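Local coordinates for protein pyrrolysyl-tRNA synthetase (Desulfitobacterium hafniense, PDB 3DSQ) that probably ligates pyrrolysine to its cognate tRNA in an ATP-dependent reaction, as a homodimeric class II aminoacyl-tRNA synthetase, at residues E229-A234 against L253-E258; F207-E212 against V221-G226. All coordinates share one frame; numbering follows the deposited sequence.

Overall arrangement
Both contacts belong to one mixed sheet of the class II synthetase core. Contact 2 pairs strands 208-213 and 219-225 at one side of the sheet within this chain. Contact 1 pairs the next two strands inward, 228-236 and 250-256. Their centres lie about 10 Å apart. Val223 of contact 2 joins them through two probable backbone hydrogen bonds: Leu230 N to Val223 O and Val223 N to Ala231 O, both 2.8 Å. Contact 1 is buried and contact 2 is a surface contact. A bound sodium ion, held at Ser163, Gln164 and Gln167, is approached to about 9 Å by Gly256 of contact 1 and to about 13 Å by Met224 of contact 2.

Contact 1 (E229-A234 against L253-E258); sequences ELASGA and LGFGLE
Ala231 places its methyl over one face of the Phe255 ring. Its CB is 3.5 Å from the ring centroid and 16° off the ring normal, a CH-pi contact. The offset is toward the rim, with Phe255 CD2 the nearest ring atom to Ala231 CB at 3.4 Å. Leu253 is on the same face of the sheet. Its CG stands anti to the backbone N (chi1 -167°), and from there CD1 reaches back to lie 3.4 Å from Gly233 N. A CB at Gly233 would collide with that methyl, which suits glycine here. The strands run antiparallel. Ser232 and Gly254 form a hydrogen-bonded pair, Ser232 N to Gly254 O at 3.1 Å and Gly254 N to Ser232 O at 3.0 Å. The first donor lies in the carbonyl plane and the second 40° above it. Leu230 and Ala231 both face Val223, a classic beta bulge. Val198 and Leu199 of helix 187-201 also pack on Phe255. An alanine at Phe255 removes the ring that faces the Ala231 methyl, and would probably open a gap beside Ala231, Val198 and Leu199. The glycine-rich strand followed by helix 257-265 fits motif 3 of class II synthetases, with Gly256 as N-cap. Across the contact, cohesion comes from two backbone bonds and apolar packing, with no salt bridge, so it should depend on shape more than on charge.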
# COMPACT_ATOMS: atom_id res chain seq x y z
N GLU B 229 0.31 18.48 -14.86
CA GLU B 229 -0.82 17.56 -14.80
C GLU B 229 -0.93 16.96 -13.41
O GLU B 229 0.04 16.41 -12.88
CB GLU B 229 -0.66 16.42 -15.81
CG GLU B 229 -1.82 15.43 -15.76
CD GLU B 229 -1.64 14.25 -16.70
OE1 GLU B 229 -0.61 13.55 -16.59
OE2 GLU B 229 -2.53 14.03 -17.55
N LEU B 230 -2.12 17.05 -12.83
CA LEU B 230 -2.37 16.51 -11.51
C LEU B 230 -3.24 15.26 -11.56
O LEU B 230 -3.27 14.47 -10.61
CB LEU B 230 -3.03 17.57 -10.62
CG LEU B 230 -2.09 18.57 -9.95
CD1 LEU B 230 -1.05 19.10 -10.94
CD2 LEU B 230 -2.91 19.71 -9.37
N ALA B 231 -3.96 15.07 -12.66
CA ALA B 231 -4.84 13.93 -12.80
C ALA B 231 -5.48 13.82 -14.18
O ALA B 231 -5.61 14.81 -14.90
CB ALA B 231 -5.94 14.00 -11.74
N SER B 232 -5.87 12.60 -14.52
CA SER B 232 -6.52 12.33 -15.80
C SER B 232 -7.81 11.55 -15.59
O SER B 232 -7.82 10.51 -14.94
CB SER B 232 -5.58 11.55 -16.71
OG SER B 232 -4.42 12.31 -16.99
N GLY B 233 -8.90 12.07 -16.14
CA GLY B 233 -10.19 11.41 -16.01
C GLY B 233 -10.68 10.90 -17.35
O GLY B 233 -10.36 11.48 -18.39
N ALA B 234 -11.43 9.81 -17.34
CA ALA B 234 -11.97 9.23 -18.57
C ALA B 234 -13.49 9.18 -18.47
O ALA B 234 -14.05 9.50 -17.42
CB ALA B 234 -11.39 7.83 -18.80
N LEU B 253 -11.59 9.16 -12.43
CA LEU B 253 -10.50 10.12 -12.37
C LEU B 253 -9.35 9.46 -11.62
O LEU B 253 -9.57 8.85 -10.57
CB LEU B 253 -10.97 11.38 -11.63
CG LEU B 253 -10.13 12.65 -11.67
CD1 LEU B 253 -9.95 13.13 -13.10
CD2 LEU B 253 -10.82 13.73 -10.83
N GLY B 254 -8.15 9.57 -12.16
CA GLY B 254 -6.99 8.98 -11.51
C GLY B 254 -5.90 9.98 -11.18
O GLY B 254 -5.56 10.83 -11.99
N PHE B 255 -5.34 9.87 -9.97
CA PHE B 255 -4.27 10.76 -9.52
C PHE B 255 -3.00 10.01 -9.11
O PHE B 255 -3.05 8.89 -8.61
CB PHE B 255 -4.71 11.57 -8.28
CG PHE B 255 -5.97 12.38 -8.46
CD1 PHE B 255 -7.20 11.76 -8.67
CD2 PHE B 255 -5.93 13.77 -8.34
CE1 PHE B 255 -8.38 12.52 -8.73
CE2 PHE B 255 -7.10 14.53 -8.40
CZ PHE B 255 -8.33 13.90 -8.60
N GLY B 256 -1.86 10.67 -9.31
CA GLY B 256 -0.59 10.12 -8.86
C GLY B 256 -0.34 10.89 -7.57
O GLY B 256 -0.13 12.08 -7.62
N LEU B 257 -0.39 10.23 -6.42
CA LEU B 257 -0.22 10.94 -5.15
C LEU B 257 1.16 11.53 -4.88
O LEU B 257 1.26 12.64 -4.33
CB LEU B 257 -0.63 10.04 -3.97
CG LEU B 257 -2.09 9.55 -4.01
CD1 LEU B 257 -2.45 8.95 -2.67
CD2 LEU B 257 -3.03 10.71 -4.34
N GLU B 258 2.23 10.82 -5.26
CA GLU B 258 3.57 11.36 -5.04
C GLU B 258 3.71 12.61 -5.89
O GLU B 258 4.28 13.61 -5.45
CB GLU B 258 4.67 10.35 -5.43
CG GLU B 258 4.77 9.10 -4.55
CD GLU B 258 3.76 8.03 -4.93
OE1 GLU B 258 3.06 8.23 -5.94
OE2 GLU B 258 3.68 6.99 -4.24

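Contact 2 (F207-E212 against V221-G226); sequences FELVTE and VDVMKG
Val210 and Met224 touch through their end methyls. Val210 CG2 is 3.3 Å from Met224 CE, tighter than usual van der Waals contact. The two side chains are on the same face of the sheet and cross obliquely. Met224 is bent at its last torsion (chi3 -65°), which places CE beside the valine. Val210 also leans on the neighbouring backbone, with CB 3.3 Å from Asp222 O. Glu208 shares this face. Its CG takes the crowded position between the backbone N and the carbonyl carbon (chi1 67°), and lies 3.4 Å from Met224 O. Beyond CG the chain extends, and OE2 comes near Gly226 O; both are acceptors, and no hydrogen bond forms between them.

The two strands form an antiparallel beta hairpin. Strand 208-213 is outermost in the sheet of this chain, while strand 219-225 pairs on its other edge with strand 228-236. Glu208 with Met224 and Val210 with Asp222 are the hydrogen-bonded pairs of the hairpin. Met224 N donates to Glu208 O at 2.8 Å, nearly along the C=O axis. Val210 N donates to Asp222 O at 2.8 Å, from 41° above the carbonyl plane. Asp222 N returns a bond to Val210 O. Glu208 N to Met224 O is modelled so short that its exact length is doubtful.

Leu209, Thr211, Val221 and Val223 are on the other face. Leu209 and Val223 lie side by side and point the same way, with Leu209 CD2 3.8 Å from Val223 CG2. Thr211 and Val221 do likewise through Thr211 CG2 and Val221 CG2, also 3.8 Å apart. Phe207 adds CD1 of its ring at 3.8 Å from Val223 CG1. Helix 187-201 packs on this face, with Leu199 against Phe207 and Val223, and Leu191 against Val221.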
# COMPACT_ATOMS: atom_id res chain seq x y z
N PHE B 207 -5.88 25.18 -9.64
CA PHE B 207 -5.83 24.19 -10.71
C PHE B 207 -6.85 24.49 -11.80
O PHE B 207 -7.81 25.23 -11.58
CB PHE B 207 -6.10 22.80 -10.13
CG PHE B 207 -7.48 22.65 -9.56
CD1 PHE B 207 -8.53 22.20 -10.35
CD2 PHE B 207 -7.74 22.98 -8.23
CE1 PHE B 207 -9.82 22.09 -9.83
CE2 PHE B 207 -9.02 22.88 -7.71
CZ PHE B 207 -10.06 22.43 -8.51
N GLU B 208 -6.64 23.91 -12.97
CA GLU B 208 -7.54 24.10 -14.10
C GLU B 208 -7.96 22.76 -14.70
O GLU B 208 -7.24 21.77 -14.61
CB GLU B 208 -6.86 24.96 -15.18
CG GLU B 208 -5.67 24.30 -15.86
CD GLU B 208 -5.07 25.17 -16.95
OE1 GLU B 208 -5.83 25.63 -17.84
OE2 GLU B 208 -3.84 25.38 -16.93
N LEU B 209 -9.14 22.74 -15.31
CA LEU B 209 -9.66 21.53 -15.92
C LEU B 209 -9.51 21.61 -17.44
O LEU B 209 -10.04 22.51 -18.08
CB LEU B 209 -11.14 21.37 -15.54
CG LEU B 209 -11.39 21.49 -14.04
CD1 LEU B 209 -12.88 21.50 -13.75
CD2 LEU B 209 -10.71 20.34 -13.31
N VAL B 210 -8.77 20.66 -18.00
CA VAL B 210 -8.55 20.64 -19.44
C VAL B 210 -9.29 19.49 -20.10
O VAL B 210 -8.98 18.33 -19.87
CB VAL B 210 -7.05 20.51 -19.76
CG1 VAL B 210 -6.83 20.44 -21.26
CG2 VAL B 210 -6.29 21.68 -19.16
N THR B 211 -10.28 19.83 -20.93
CA THR B 211 -11.07 18.81 -21.62
C THR B 211 -10.64 18.65 -23.08
O THR B 211 -10.45 19.63 -23.80
CB THR B 211 -12.56 19.15 -21.58
OG1 THR B 211 -12.81 20.30 -22.40
CG2 THR B 211 -13.01 19.45 -20.16
N GLU B 212 -10.51 17.39 -23.50
CA GLU B 212 -10.12 17.05 -24.86
C GLU B 212 -11.02 15.90 -25.28
O GLU B 212 -11.65 15.26 -24.44
CB GLU B 212 -8.66 16.60 -24.90
CG GLU B 212 -7.67 17.57 -24.26
CD GLU B 212 -7.41 18.80 -25.10
OE1 GLU B 212 -8.38 19.50 -25.46
OE2 GLU B 212 -6.23 19.08 -25.40
N VAL B 221 -10.80 14.53 -19.40
CA VAL B 221 -10.67 15.74 -18.60
C VAL B 221 -9.38 15.68 -17.79
O VAL B 221 -9.30 14.95 -16.80
CB VAL B 221 -11.86 15.92 -17.63
CG1 VAL B 221 -11.63 17.11 -16.71
CG2 VAL B 221 -13.14 16.12 -18.42
N ASP B 222 -8.37 16.42 -18.22
CA ASP B 222 -7.08 16.45 -17.55
C ASP B 222 -6.96 17.61 -16.58
O ASP B 222 -6.94 18.77 -16.99
CB ASP B 222 -5.95 16.53 -18.58
CG ASP B 222 -5.87 15.28 -19.44
OD1 ASP B 222 -5.11 15.28 -20.43
OD2 ASP B 222 -6.57 14.29 -19.13
N VAL B 223 -6.88 17.30 -15.28
CA VAL B 223 -6.76 18.33 -14.26
C VAL B 223 -5.30 18.78 -14.17
O VAL B 223 -4.38 17.95 -14.19
CB VAL B 223 -7.20 17.80 -12.88
CG1 VAL B 223 -7.21 18.94 -11.87
CG2 VAL B 223 -8.58 17.17 -12.98
N MET B 224 -5.08 20.09 -14.07
CA MET B 224 -3.72 20.62 -14.01
C MET B 224 -3.55 21.95 -13.30
O MET B 224 -4.50 22.70 -13.08
CB MET B 224 -3.17 20.78 -15.43
CG MET B 224 -3.40 19.60 -16.35
SD MET B 224 -2.39 19.74 -17.81
CE MET B 224 -3.08 21.21 -18.55
N LYS B 225 -2.31 22.23 -12.94
CA LYS B 225 -1.94 23.48 -12.29
C LYS B 225 -0.88 24.01 -13.24
O LYS B 225 0.23 23.48 -13.31
CB LYS B 225 -1.34 23.22 -10.91
CG LYS B 225 -1.04 24.48 -10.11
CD LYS B 225 -0.43 24.14 -8.76
CE LYS B 225 -0.07 25.40 -7.98
NZ LYS B 225 0.54 25.07 -6.65
N GLY B 226 -1.23 25.05 -13.99
CA GLY B 226 -0.28 25.59 -14.96
C GLY B 226 0.01 24.49 -15.96
O GLY B 226 -0.92 23.85 -16.46